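Local structure of putative acyl-[acyl-carrier-protein]--UDP-N-acetylglucosamine O-acyltransferase (Bacteroides fragilis, 4R36) at residues M59-L65 with I76-I82; R107-N113 with L130-V136; V136-A140 with M154-I158; I147-K153 with I165-L171. The protein probably transfers an acyl chain from acyl carrier protein to a hydroxyl of UDP-N-acetylglucosamine, as a trimer of left-handed parallel beta-helices. All coordinates share one frame; numbering follows the deposited sequence.

All four contacts join neighbouring coils of the left-handed beta-helix, so each pairs like with like: a turn stacked on a turn, a short strand beside a parallel short strand. Contacts 1 and 2, centres 10 Å apart, lie on the same corner and wall, where Val81 N reaches Val110 O at 2.8 Å. Contact 4 continues that corner, 10 Å from contact 2, with Glu132 O and Ser151 N 2.8 Å apart. Contact 3 shares Val136 with contact 2 but covers the next corner, and there His138 belongs to the UDP-GlcNAc site. Contact 1 stands about 19 Å, centre to centre, from contact 3, nearer the calcium ion bound through Asn109 of contact 2.

Contact 1. Residues M59-L65 with I76-I82; sequences MANANIL and IFPGAVI
Met59, with more surface covered here than any other residue, lays its sulfur over one face of the Phe77 ring, with SD 4.0 Å from the ring centroid and 21° off the normal. In this Met-aromatic contact the two side chains run alongside one another, and the bend at the methionine's end (chi3 65°) turns CE toward the ring of Pro78. Met59 N donates an almost straight bond to Ile76 O at 2.8 Å. Ile82 and Ile76 carry the inner side. CD1 of Ile64 meets CD1 of Ile76 tip to tip and lies alongside CD1 of Ile82, at 4.1 Å from each, as suits branched aliphatic chains in the core of a beta-helix. The parallel strands close the wall with Asn63 N to Ala80 O, Ile82 N to Asn63 O and Leu65 N to Ile82 O, the last at 2.7 Å. Ahead of these strands two type II turns stack, Met59 to Ala62 on Phe77 to Ala80, and Gly79 N, at phi 82°, bonds Asn61 O only weakly. Backbone polarity is thus met mainly from coil to coil, whereas the side chains add dispersion, strengthened by a polarisable sulfur above an aromatic face.

Contact 2. Residues R107-N113 with L130-V136; sequences RENVTIN and LMEGVHV. With ACT (acetate ion), chain D.
Leu130 O receives Arg107 N at 3.0 Å, and the leucine's CD1 approaches CD1 of Ile112. Glu132 CB lies close to Glu108 O; a water that accepts from Asn109 ND2 lies near Glu132 OE1 and can bridge the two, while OE2 forms a salt bridge with Lys153 of the second subunit. Glu108 is gripped instead by Arg107, whose NE and NH2 both reach OE1; the guanidinium also bonds the backbone O of Ile85 of the second subunit. Gly133, at the positive-phi place of a type II turn, donates its N to Glu108 O at 2.9 Å. Such stacked turns and paired short strands form a corner of the left-handed beta-helix, where Asn109 OD1 binds calcium together with Asn109 of the other two subunits. Val134 O takes Thr111 N; a second water near Val134 O, Asn109 O and Thr111 OG1 cannot donate to all its neighbours at once. His135 ND1 meets Thr111 OG1 at 2.7 Å in the ring plane, chi1 of 52° setting that hydroxyl between backbone N and carbonyl carbon. At its other nitrogen, NE2 donates to OXT of an acetate ion, probably from the crystallisation liquor, which Asn150 of the third subunit also bonds. Val136 lies beside Ile112, its N bonded to Thr111 O. With a partner at each nitrogen, the imidazole is fixed in rotation.

Contact 3. Residues V136-A140 with M154-I158; sequences VAHDA and MAGEI
Two type II turns, Ala137 to Ala140 and Ala155 to Ile158, stack in parallel one coil apart, tied by Ala137 N to Met154 O (3.0 Å) and Glu157 N to His138 O (3.1 Å). Met154 leads into its turn beside Val136, both chains pointing the same way, and the bend at chi3 (-75°) brings CE to 4.0 Å from Val136 CG2. Small residues suit the close backbones that follow: Ala137 CB sits just 3.1 Å from Met154 O and packs against the next peptide. His138 takes the uncommon setting with CG between its backbone N and carbonyl carbon (chi1 67°), which stands the ring over Gly156. The glycine CA lies under one face, 4.0 Å from the centroid and displaced toward the rim, a CH-pi contact made possible by the lack of a side chain. At the ring's edge ND1 gives Asp139 OD2 a nearly linear bond of 2.8 Å, on the anti side of the carboxylate and 34° from its plane; Thr116 and Gly120 hold the same carboxylate. Asp139 CB also touches the CG of the extended Glu157. On the inner side Ile158 presents CG1 and CD1 to Ala140 CB, at 3.7 Å for CG1, while one water bridges Asp139 O and Ile158 O. Stacked turns of this kind form a corner of the left-handed beta-helix, and this corner carries a histidine of the UDP-GlcNAc site, its ring oriented by a His-carboxylate hydrogen bond and by the packing of Gly156 against one face.

Contact 4. Residues I147-K153 with I165-L171; sequences IVGNSTK and IISANVL
Thr152 OG1 is gripped twice from the next coil: it donates to Ser167 O at 2.7 Å, within the carbonyl plane, and accepts from Val170 N at 3.0 Å. In this left-handed beta-helix the hydroxyl thus ties two backbone groups at a corner. With OG1 anti to the carbonyl carbon (chi1 -79°), the methyl CG2 is left to pack inward on Ile166 CG2, 4.0 Å away, and alongside Val170. A beta-branched residue with one polar and one apolar arm is well suited to this place. Before the corner, Ile166 N bonds Ile147 O, and Ile166 O in turn accepts Gly149 N, the donor tilted 34° from the carbonyl plane. Gly149, with no side chain, lets its backbone come close to the Ser167–Ala168 peptide. At the turn itself Asn169 N donates to Asn150 O at 2.8 Å, and Ala168 CB lies 3.3 Å from Asn150 O. The outer walls differ in character. Ile147 and Ile165 place matched aliphatic chains on one, with 2-(2-methoxyethoxy)ethanol bound at Ile147. On the other, Lys153 donates its N to Val170 O, and of its side chain the stem makes the contact: its amine turns away to Ser151 OG, Gly133 O and a salt bridge with Glu132 of the third subunit. That stem runs beside Leu171, whose CD2 sits 3.7 Å from Lys153 CG.

Contact 1. Residues M59-L65 with I76-I82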
loop_
_atom_site.group_PDB
_atom_site.type_symbol
_atom_site.label_atom_id
_atom_site.label_comp_id
_atom_site.label_asym_id
_atom_site.label_seq_id
_atom_site.Cartn_x
_atom_site.Cartn_y
_atom_site.Cartn_z
ATOM N N MET A 59 -3.147 -8.458 19.850
ATOM C CA MET A 59 -1.775 -8.757 19.791
ATOM C C MET A 59 -0.874 -7.567 20.004
ATOM O O MET A 59 -1.298 -6.441 20.042
ATOM C CB MET A 59 -1.420 -9.495 18.451
ATOM C CG MET A 59 -2.291 -10.718 18.301
ATOM S SD MET A 59 -2.129 -11.643 16.774
ATOM C CE MET A 59 -0.451 -12.216 16.929
ATOM N N ALA A 60 0.402 -7.851 20.110
ATOM C CA ALA A 60 1.402 -6.850 20.495
ATOM C C ALA A 60 1.451 -5.646 19.626
ATOM O O ALA A 60 1.349 -5.728 18.396
ATOM C CB ALA A 60 2.772 -7.478 20.581
ATOM N N ASN A 61 1.648 -4.501 20.261
ATOM C CA ASN A 61 1.816 -3.230 19.587
ATOM C C ASN A 61 0.575 -2.774 18.810
ATOM O O ASN A 61 0.694 -1.969 17.959
ATOM C CB ASN A 61 3.066 -3.218 18.683
ATOM C CG ASN A 61 4.402 -3.393 19.486
ATOM O OD1 ASN A 61 5.002 -2.418 19.980
ATOM N ND2 ASN A 61 4.855 -4.636 19.593
ATOM N N ALA A 62 -0.612 -3.250 19.139
ATOM C CA ALA A 62 -1.830 -2.762 18.547
ATOM C C ALA A 62 -2.277 -1.556 19.363
ATOM O O ALA A 62 -1.903 -1.445 20.557
ATOM C CB ALA A 62 -2.888 -3.848 18.536
ATOM N N ASN A 63 -3.093 -0.688 18.747
ATOM C CA ASN A 63 -3.561 0.539 19.353
ATOM C C ASN A 63 -5.087 0.631 19.253
ATOM O O ASN A 63 -5.656 0.552 18.129
ATOM C CB ASN A 63 -2.934 1.732 18.692
ATOM C CG ASN A 63 -1.407 1.622 18.611
ATOM O OD1 ASN A 63 -0.783 0.994 17.695
ATOM N ND2 ASN A 63 -0.827 2.259 19.474
ATOM N N ILE A 64 -5.771 0.732 20.403
ATOM C CA ILE A 64 -7.203 0.877 20.467
ATOM C C ILE A 64 -7.489 2.233 21.091
ATOM O O ILE A 64 -7.307 2.459 22.344
ATOM C CB ILE A 64 -7.860 -0.247 21.305
ATOM C CG1 ILE A 64 -7.312 -1.641 21.001
ATOM C CG2 ILE A 64 -9.404 -0.225 21.168
ATOM C CD1 ILE A 64 -7.611 -2.121 19.603
ATOM N N LEU A 65 -7.919 3.170 20.244
ATOM C CA LEU A 65 -8.001 4.564 20.644
ATOM C C LEU A 65 -9.417 5.051 21.017
ATOM O O LEU A 65 -10.446 4.370 20.786
ATOM C CB LEU A 65 -7.424 5.435 19.515
ATOM C CG LEU A 65 -6.028 5.096 18.971
ATOM C CD1 LEU A 65 -5.685 6.115 17.873
ATOM C CD2 LEU A 65 -5.005 5.138 20.090
ATOM N N ILE A 76 -7.077 -9.012 16.792
ATOM C CA ILE A 76 -6.511 -7.739 16.314
ATOM C C ILE A 76 -5.029 -7.954 16.334
ATOM O O ILE A 76 -4.393 -8.171 17.400
ATOM C CB ILE A 76 -7.043 -6.560 17.162
ATOM C CG1 ILE A 76 -8.571 -6.500 16.973
ATOM C CG2 ILE A 76 -6.388 -5.258 16.790
ATOM C CD1 ILE A 76 -9.187 -5.492 17.885
ATOM N N PHE A 77 -4.423 -7.880 15.131
ATOM C CA PHE A 77 -3.056 -8.205 14.947
ATOM C C PHE A 77 -2.134 -7.080 15.251
ATOM O O PHE A 77 -2.544 -5.908 15.325
ATOM C CB PHE A 77 -2.850 -8.745 13.498
ATOM C CG PHE A 77 -3.321 -10.139 13.323
ATOM C CD1 PHE A 77 -4.696 -10.456 13.366
ATOM C CD2 PHE A 77 -2.428 -11.159 13.116
ATOM C CE1 PHE A 77 -5.120 -11.752 13.203
ATOM C CE2 PHE A 77 -2.882 -12.462 12.919
ATOM C CZ PHE A 77 -4.222 -12.749 12.974
ATOM N N PRO A 78 -0.823 -7.374 15.341
ATOM C CA PRO A 78 0.141 -6.295 15.674
ATOM C C PRO A 78 0.124 -5.076 14.784
ATOM O O PRO A 78 0.068 -5.225 13.528
ATOM C CB PRO A 78 1.510 -6.976 15.560
ATOM C CG PRO A 78 1.172 -8.395 15.884
ATOM C CD PRO A 78 -0.134 -8.644 15.150
ATOM N N GLY A 79 0.169 -3.891 15.388
ATOM C CA GLY A 79 0.284 -2.648 14.615
ATOM C C GLY A 79 -1.048 -2.131 14.057
ATOM O O GLY A 79 -1.068 -1.025 13.573
ATOM N N ALA A 80 -2.163 -2.859 14.216
ATOM C CA ALA A 80 -3.462 -2.289 13.891
ATOM C C ALA A 80 -3.775 -1.065 14.745
ATOM O O ALA A 80 -3.335 -0.956 15.909
ATOM C CB ALA A 80 -4.537 -3.321 14.055
ATOM N N VAL A 81 -4.454 -0.099 14.142
ATOM C CA VAL A 81 -4.805 1.089 14.833
ATOM C C VAL A 81 -6.306 1.301 14.634
ATOM O O VAL A 81 -6.744 1.713 13.527
ATOM C CB VAL A 81 -4.000 2.304 14.329
ATOM C CG1 VAL A 81 -4.344 3.544 15.151
ATOM C CG2 VAL A 81 -2.476 2.027 14.357
ATOM N N ILE A 82 -7.064 1.151 15.702
ATOM C CA ILE A 82 -8.500 1.382 15.682
ATOM C C ILE A 82 -8.859 2.640 16.448
ATOM O O ILE A 82 -8.390 2.855 17.577
ATOM C CB ILE A 82 -9.225 0.149 16.250
ATOM C CG1 ILE A 82 -8.875 -1.112 15.418
ATOM C CG2 ILE A 82 -10.734 0.348 16.249
ATOM C CD1 ILE A 82 -9.471 -2.384 15.950
#

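Contact 2. Residues R107-N113 with L130-V136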
loop_
_atom_site.group_PDB
_atom_site.type_symbol
_atom_site.label_atom_id
_atom_site.label_comp_id
_atom_site.label_asym_id
_atom_site.label_seq_id
_atom_site.Cartn_x
_atom_site.Cartn_y
_atom_site.Cartn_z
ATOM N N ARG A 107 -6.066 -7.509 10.546
ATOM C CA ARG A 107 -4.660 -7.873 10.361
ATOM C C ARG A 107 -3.741 -6.696 10.624
ATOM O O ARG A 107 -4.155 -5.576 10.940
ATOM C CB ARG A 107 -4.478 -8.469 8.931
ATOM C CG ARG A 107 -5.229 -9.801 8.676
ATOM C CD ARG A 107 -4.880 -10.923 9.652
ATOM N NE ARG A 107 -3.443 -11.184 9.678
ATOM C CZ ARG A 107 -2.871 -12.385 9.556
ATOM N NH1 ARG A 107 -3.599 -13.515 9.503
ATOM N NH2 ARG A 107 -1.550 -12.466 9.562
ATOM N N GLU A 108 -2.464 -6.995 10.514
ATOM C CA GLU A 108 -1.402 -6.066 10.765
ATOM C C GLU A 108 -1.556 -4.728 10.093
ATOM O O GLU A 108 -1.860 -4.650 8.884
ATOM C CB GLU A 108 -0.054 -6.638 10.320
ATOM C CG GLU A 108 0.360 -7.959 10.928
ATOM C CD GLU A 108 -0.042 -9.201 10.123
ATOM O OE1 GLU A 108 -1.212 -9.262 9.628
ATOM O OE2 GLU A 108 0.761 -10.145 10.019
ATOM N N ASN A 109 -1.358 -3.680 10.877
ATOM C CA ASN A 109 -1.419 -2.306 10.402
ATOM C C ASN A 109 -2.710 -1.874 9.726
ATOM O O ASN A 109 -2.701 -0.875 9.035
ATOM C CB ASN A 109 -0.240 -2.041 9.472
ATOM C CG ASN A 109 1.066 -2.118 10.201
ATOM O OD1 ASN A 109 1.231 -1.414 11.218
ATOM N ND2 ASN A 109 1.995 -3.005 9.754
ATOM N N VAL A 110 -3.799 -2.594 9.948
ATOM C CA VAL A 110 -5.100 -2.132 9.526
ATOM C C VAL A 110 -5.468 -0.858 10.288
ATOM O O VAL A 110 -5.188 -0.739 11.486
ATOM C CB VAL A 110 -6.160 -3.190 9.707
ATOM C CG1 VAL A 110 -7.543 -2.586 9.643
ATOM C CG2 VAL A 110 -5.980 -4.336 8.689
ATOM N N THR A 111 -6.030 0.122 9.595
ATOM C CA THR A 111 -6.459 1.342 10.214
ATOM C C THR A 111 -7.987 1.466 10.055
ATOM O O THR A 111 -8.525 1.358 8.943
ATOM C CB THR A 111 -5.739 2.597 9.638
ATOM O OG1 THR A 111 -5.827 2.634 8.193
ATOM C CG2 THR A 111 -4.283 2.625 10.051
ATOM N N ILE A 112 -8.679 1.697 11.178
ATOM C CA ILE A 112 -10.080 2.001 11.153
ATOM C C ILE A 112 -10.298 3.320 11.900
ATOM O O ILE A 112 -10.307 3.355 13.127
ATOM C CB ILE A 112 -10.940 0.863 11.734
ATOM C CG1 ILE A 112 -10.591 -0.493 11.117
ATOM C CG2 ILE A 112 -12.424 1.158 11.603
ATOM C CD1 ILE A 112 -11.277 -1.688 11.736
ATOM N N ASN A 113 -10.479 4.400 11.154
ATOM C CA ASN A 113 -10.634 5.684 11.774
ATOM C C ASN A 113 -12.071 5.823 12.307
ATOM O O ASN A 113 -13.025 5.330 11.712
ATOM C CB ASN A 113 -10.357 6.852 10.806
ATOM C CG ASN A 113 -8.970 6.876 10.139
ATOM O OD1 ASN A 113 -8.822 7.590 9.144
ATOM N ND2 ASN A 113 -7.995 6.171 10.649
ATOM N N LEU A 130 -10.024 -8.464 7.249
ATOM C CA LEU A 130 -9.398 -7.259 6.727
ATOM C C LEU A 130 -7.923 -7.521 6.767
ATOM O O LEU A 130 -7.299 -7.479 7.789
ATOM C CB LEU A 130 -9.777 -6.019 7.520
ATOM C CG LEU A 130 -11.304 -5.681 7.712
ATOM C CD1 LEU A 130 -11.428 -4.301 8.350
ATOM C CD2 LEU A 130 -12.055 -5.666 6.380
ATOM N N MET A 131 -7.358 -7.740 5.574
ATOM C CA MET A 131 -5.971 -8.101 5.444
ATOM C C MET A 131 -5.044 -6.920 5.722
ATOM O O MET A 131 -5.496 -5.779 5.858
ATOM C CB MET A 131 -5.678 -8.675 4.042
ATOM C CG MET A 131 -6.338 -10.020 3.857
ATOM S SD MET A 131 -5.705 -10.765 2.325
ATOM C CE MET A 131 -7.054 -11.834 2.063
ATOM N N GLU A 132 -3.758 -7.202 5.828
ATOM C CA GLU A 132 -2.825 -6.173 6.366
ATOM C C GLU A 132 -2.875 -4.906 5.571
ATOM O O GLU A 132 -3.041 -4.939 4.334
ATOM C CB GLU A 132 -1.403 -6.687 6.479
ATOM C CG GLU A 132 -0.683 -7.051 5.176
ATOM C CD GLU A 132 -0.178 -5.846 4.363
ATOM O OE1 GLU A 132 0.115 -4.768 4.953
ATOM O OE2 GLU A 132 -0.003 -6.042 3.123
ATOM N N GLY A 133 -2.774 -3.792 6.292
ATOM C CA GLY A 133 -2.691 -2.496 5.736
ATOM C C GLY A 133 -3.993 -1.902 5.164
ATOM O O GLY A 133 -4.012 -0.736 4.683
ATOM N N VAL A 134 -5.061 -2.649 5.235
ATOM C CA VAL A 134 -6.362 -2.138 4.836
ATOM C C VAL A 134 -6.727 -0.887 5.628
ATOM O O VAL A 134 -6.426 -0.796 6.827
ATOM C CB VAL A 134 -7.466 -3.211 4.971
ATOM C CG1 VAL A 134 -8.911 -2.601 4.972
ATOM C CG2 VAL A 134 -7.382 -4.208 3.859
ATOM N N HIS A 135 -7.233 0.116 4.929
ATOM C CA HIS A 135 -7.718 1.343 5.527
ATOM C C HIS A 135 -9.231 1.471 5.436
ATOM O O HIS A 135 -9.849 1.375 4.308
ATOM C CB HIS A 135 -7.030 2.546 4.918
ATOM C CG HIS A 135 -7.555 3.864 5.409
ATOM N ND1 HIS A 135 -7.212 4.387 6.636
ATOM C CD2 HIS A 135 -8.397 4.761 4.838
ATOM C CE1 HIS A 135 -7.798 5.552 6.790
ATOM N NE2 HIS A 135 -8.558 5.786 5.735
ATOM N N VAL A 136 -9.849 1.760 6.582
ATOM C CA VAL A 136 -11.297 2.057 6.632
ATOM C C VAL A 136 -11.513 3.494 7.123
ATOM O O VAL A 136 -11.183 3.804 8.259
ATOM C CB VAL A 136 -12.011 1.086 7.577
ATOM C CG1 VAL A 136 -13.518 1.309 7.542
ATOM C CG2 VAL A 136 -11.739 -0.357 7.224
HETATM C C ACT D . -9.467 8.650 4.149
HETATM O O ACT D . -9.108 7.860 3.217
HETATM O OXT ACT D . -9.342 8.328 5.351
HETATM C CH3 ACT D . -10.112 9.998 3.884
HETATM O O HOH W 1 1.656 -4.047 7.162
HETATM O O HOH W 2 -3.963 0.926 7.045
#

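Contact 3. Residues V136-A140 with M154-I158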
loop_
_atom_site.group_PDB
_atom_site.type_symbol
_atom_site.label_atom_id
_atom_site.label_comp_id
_atom_site.label_asym_id
_atom_site.label_seq_id
_atom_site.Cartn_x
_atom_site.Cartn_y
_atom_site.Cartn_z
ATOM N N VAL A 136 -9.849 1.760 6.582
ATOM C CA VAL A 136 -11.297 2.057 6.632
ATOM C C VAL A 136 -11.513 3.494 7.123
ATOM O O VAL A 136 -11.183 3.804 8.259
ATOM C CB VAL A 136 -12.011 1.086 7.577
ATOM C CG1 VAL A 136 -13.518 1.309 7.542
ATOM C CG2 VAL A 136 -11.739 -0.357 7.224
ATOM N N ALA A 137 -11.981 4.353 6.210
ATOM C CA ALA A 137 -12.042 5.749 6.460
ATOM C C ALA A 137 -13.255 6.076 7.294
ATOM O O ALA A 137 -14.158 5.253 7.470
ATOM C CB ALA A 137 -12.062 6.530 5.181
ATOM N N HIS A 138 -13.219 7.300 7.816
ATOM C CA HIS A 138 -14.354 7.847 8.577
ATOM C C HIS A 138 -15.726 7.574 7.966
ATOM O O HIS A 138 -15.934 7.719 6.759
ATOM C CB HIS A 138 -14.177 9.344 8.711
ATOM C CG HIS A 138 -14.291 10.091 7.420
ATOM N ND1 HIS A 138 -15.473 10.652 6.996
ATOM C CD2 HIS A 138 -13.345 10.477 6.526
ATOM C CE1 HIS A 138 -15.280 11.292 5.855
ATOM N NE2 HIS A 138 -13.992 11.210 5.554
ATOM N N ASP A 139 -16.648 7.106 8.805
ATOM C CA ASP A 139 -18.095 6.920 8.439
ATOM C C ASP A 139 -18.352 5.788 7.432
ATOM O O ASP A 139 -19.498 5.606 7.001
ATOM C CB ASP A 139 -18.780 8.191 7.983
ATOM C CG ASP A 139 -18.475 9.380 8.916
ATOM O OD1 ASP A 139 -18.819 9.275 10.088
ATOM O OD2 ASP A 139 -17.835 10.353 8.506
ATOM N N ALA A 140 -17.303 5.018 7.089
ATOM C CA ALA A 140 -17.474 3.883 6.237
ATOM C C ALA A 140 -18.273 2.802 6.938
ATOM O O ALA A 140 -18.380 2.765 8.178
ATOM C CB ALA A 140 -16.123 3.327 5.852
ATOM N N MET A 154 -10.550 2.022 1.610
ATOM C CA MET A 154 -11.961 2.397 1.562
ATOM C C MET A 154 -12.141 3.803 2.073
ATOM O O MET A 154 -11.848 4.091 3.246
ATOM C CB MET A 154 -12.761 1.391 2.353
ATOM C CG MET A 154 -12.890 0.061 1.528
ATOM S SD MET A 154 -13.329 -1.255 2.594
ATOM C CE MET A 154 -11.737 -1.555 3.426
ATOM N N ALA A 155 -12.529 4.698 1.169
ATOM C CA ALA A 155 -12.593 6.114 1.443
ATOM C C ALA A 155 -13.866 6.443 2.282
ATOM O O ALA A 155 -14.621 5.564 2.729
ATOM C CB ALA A 155 -12.546 6.908 0.133
ATOM N N GLY A 156 -14.042 7.733 2.555
ATOM C CA GLY A 156 -15.092 8.191 3.434
ATOM C C GLY A 156 -16.480 7.751 3.010
ATOM O O GLY A 156 -16.793 7.804 1.814
ATOM N N GLU A 157 -17.267 7.310 3.981
ATOM C CA GLU A 157 -18.688 7.072 3.800
ATOM C C GLU A 157 -19.022 6.052 2.704
ATOM O O GLU A 157 -20.095 6.101 2.111
ATOM C CB GLU A 157 -19.451 8.414 3.513
ATOM C CG GLU A 157 -19.344 9.432 4.639
ATOM C CD GLU A 157 -19.961 10.793 4.391
ATOM O OE1 GLU A 157 -21.208 10.881 4.438
ATOM O OE2 GLU A 157 -19.179 11.775 4.214
ATOM N N ILE A 158 -18.156 5.091 2.484
ATOM C CA ILE A 158 -18.461 3.989 1.604
ATOM C C ILE A 158 -19.336 2.959 2.308
ATOM O O ILE A 158 -19.551 3.005 3.536
ATOM C CB ILE A 158 -17.185 3.296 1.065
ATOM C CG1 ILE A 158 -16.329 2.677 2.166
ATOM C CG2 ILE A 158 -16.387 4.289 0.231
ATOM C CD1 ILE A 158 -16.670 1.268 2.655
HETATM O O HOH W 3 -21.234 4.600 5.076
#

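Contact 4. Residues I147-K153 with I165-L171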
loop_
_atom_site.group_PDB
_atom_site.type_symbol
_atom_site.label_atom_id
_atom_site.label_comp_id
_atom_site.label_asym_id
_atom_site.label_seq_id
_atom_site.Cartn_x
_atom_site.Cartn_y
_atom_site.Cartn_z
ATOM N N ILE A 147 -14.253 -10.262 2.739
ATOM C CA ILE A 147 -12.808 -10.391 2.735
ATOM C C ILE A 147 -12.278 -9.205 1.966
ATOM O O ILE A 147 -12.724 -8.962 0.791
ATOM C CB ILE A 147 -12.416 -11.686 2.001
ATOM C CG1 ILE A 147 -12.982 -12.923 2.756
ATOM C CG2 ILE A 147 -10.922 -11.743 1.888
ATOM C CD1 ILE A 147 -12.718 -14.243 2.052
ATOM N N VAL A 148 -11.358 -8.497 2.557
ATOM C CA VAL A 148 -10.782 -7.285 1.940
ATOM C C VAL A 148 -9.263 -7.456 1.931
ATOM O O VAL A 148 -8.583 -7.584 2.977
ATOM C CB VAL A 148 -11.151 -6.035 2.674
ATOM C CG1 VAL A 148 -10.589 -4.792 1.953
ATOM C CG2 VAL A 148 -12.672 -5.903 2.818
ATOM N N GLY A 149 -8.704 -7.481 0.735
ATOM C CA GLY A 149 -7.306 -7.828 0.525
ATOM C C GLY A 149 -6.312 -6.716 0.902
ATOM O O GLY A 149 -6.684 -5.575 1.112
ATOM N N ASN A 150 -5.031 -7.098 0.959
ATOM C CA ASN A 150 -3.933 -6.308 1.411
ATOM C C ASN A 150 -3.958 -4.876 0.885
ATOM O O ASN A 150 -4.001 -4.667 -0.366
ATOM C CB ASN A 150 -2.621 -6.941 1.021
ATOM C CG ASN A 150 -2.517 -8.416 1.479
ATOM O OD1 ASN A 150 -2.632 -8.695 2.629
ATOM N ND2 ASN A 150 -2.171 -9.335 0.559
ATOM N N SER A 151 -3.944 -3.923 1.855
ATOM C CA SER A 151 -3.744 -2.516 1.609
ATOM C C SER A 151 -4.850 -1.935 0.728
ATOM O O SER A 151 -4.674 -0.883 0.125
ATOM C CB SER A 151 -2.300 -2.234 1.078
ATOM O OG SER A 151 -1.968 -0.909 1.364
ATOM N N THR A 152 -6.022 -2.558 0.710
ATOM C CA THR A 152 -7.151 -1.893 0.061
ATOM C C THR A 152 -7.586 -0.688 0.864
ATOM O O THR A 152 -7.554 -0.726 2.100
ATOM C CB THR A 152 -8.245 -2.904 -0.229
ATOM O OG1 THR A 152 -7.838 -3.611 -1.399
ATOM C CG2 THR A 152 -9.597 -2.269 -0.433
ATOM N N LYS A 153 -7.949 0.381 0.164
ATOM C CA LYS A 153 -8.319 1.672 0.774
ATOM C C LYS A 153 -9.797 1.988 0.521
ATOM O O LYS A 153 -10.292 2.077 -0.672
ATOM C CB LYS A 153 -7.427 2.811 0.268
ATOM C CG LYS A 153 -5.932 2.439 0.130
ATOM C CD LYS A 153 -5.400 2.193 1.539
ATOM C CE LYS A 153 -3.871 1.994 1.522
ATOM N NZ LYS A 153 -3.376 1.453 2.788
ATOM N N ILE A 165 -15.925 -9.992 -1.788
ATOM C CA ILE A 165 -14.524 -10.296 -1.818
ATOM C C ILE A 165 -13.797 -9.241 -2.617
ATOM O O ILE A 165 -14.045 -9.065 -3.799
ATOM C CB ILE A 165 -14.215 -11.685 -2.374
ATOM C CG1 ILE A 165 -14.877 -12.723 -1.468
ATOM C CG2 ILE A 165 -12.706 -11.893 -2.417
ATOM C CD1 ILE A 165 -14.658 -14.140 -1.913
ATOM N N ILE A 166 -12.892 -8.518 -1.971
ATOM C CA ILE A 166 -12.132 -7.437 -2.611
ATOM C C ILE A 166 -10.679 -7.825 -2.522
ATOM O O ILE A 166 -10.205 -8.211 -1.426
ATOM C CB ILE A 166 -12.416 -6.103 -1.918
ATOM C CG1 ILE A 166 -13.924 -5.875 -1.908
ATOM C CG2 ILE A 166 -11.649 -4.971 -2.564
ATOM C CD1 ILE A 166 -14.356 -4.633 -1.175
ATOM N N SER A 167 -9.960 -7.788 -3.643
ATOM C CA SER A 167 -8.564 -8.169 -3.627
ATOM C C SER A 167 -7.704 -7.007 -3.125
ATOM O O SER A 167 -8.191 -6.076 -2.499
ATOM C CB SER A 167 -8.016 -8.670 -4.980
ATOM O OG SER A 167 -8.911 -9.520 -5.619
ATOM N N ALA A 168 -6.418 -7.144 -3.330
ATOM C CA ALA A 168 -5.432 -6.247 -2.805
ATOM C C ALA A 168 -5.302 -4.999 -3.609
ATOM O O ALA A 168 -5.566 -4.978 -4.846
ATOM C CB ALA A 168 -4.085 -6.965 -2.769
ATOM N N ASN A 169 -4.847 -3.951 -2.934
ATOM C CA ASN A 169 -4.599 -2.652 -3.554
ATOM C C ASN A 169 -5.742 -2.076 -4.348
ATOM O O ASN A 169 -5.529 -1.386 -5.330
ATOM C CB ASN A 169 -3.355 -2.731 -4.458
ATOM C CG ASN A 169 -2.065 -2.627 -3.645
ATOM O OD1 ASN A 169 -2.114 -2.572 -2.431
ATOM N ND2 ASN A 169 -0.951 -2.633 -4.297
ATOM N N VAL A 170 -6.953 -2.294 -3.889
ATOM C CA VAL A 170 -8.134 -1.722 -4.520
ATOM C C VAL A 170 -8.406 -0.329 -3.963
ATOM O O VAL A 170 -8.213 -0.072 -2.700
ATOM C CB VAL A 170 -9.365 -2.639 -4.366
ATOM C CG1 VAL A 170 -10.660 -1.919 -4.717
ATOM C CG2 VAL A 170 -9.180 -3.873 -5.263
ATOM N N LEU A 171 -8.813 0.573 -4.830
ATOM C CA LEU A 171 -9.155 1.972 -4.396
ATOM C C LEU A 171 -10.594 2.221 -4.661
ATOM O O LEU A 171 -11.066 2.128 -5.815
ATOM C CB LEU A 171 -8.344 3.024 -5.139
ATOM C CG LEU A 171 -6.831 2.924 -4.971
ATOM C CD1 LEU A 171 -6.132 3.993 -5.813
ATOM C CD2 LEU A 171 -6.553 3.129 -3.451
#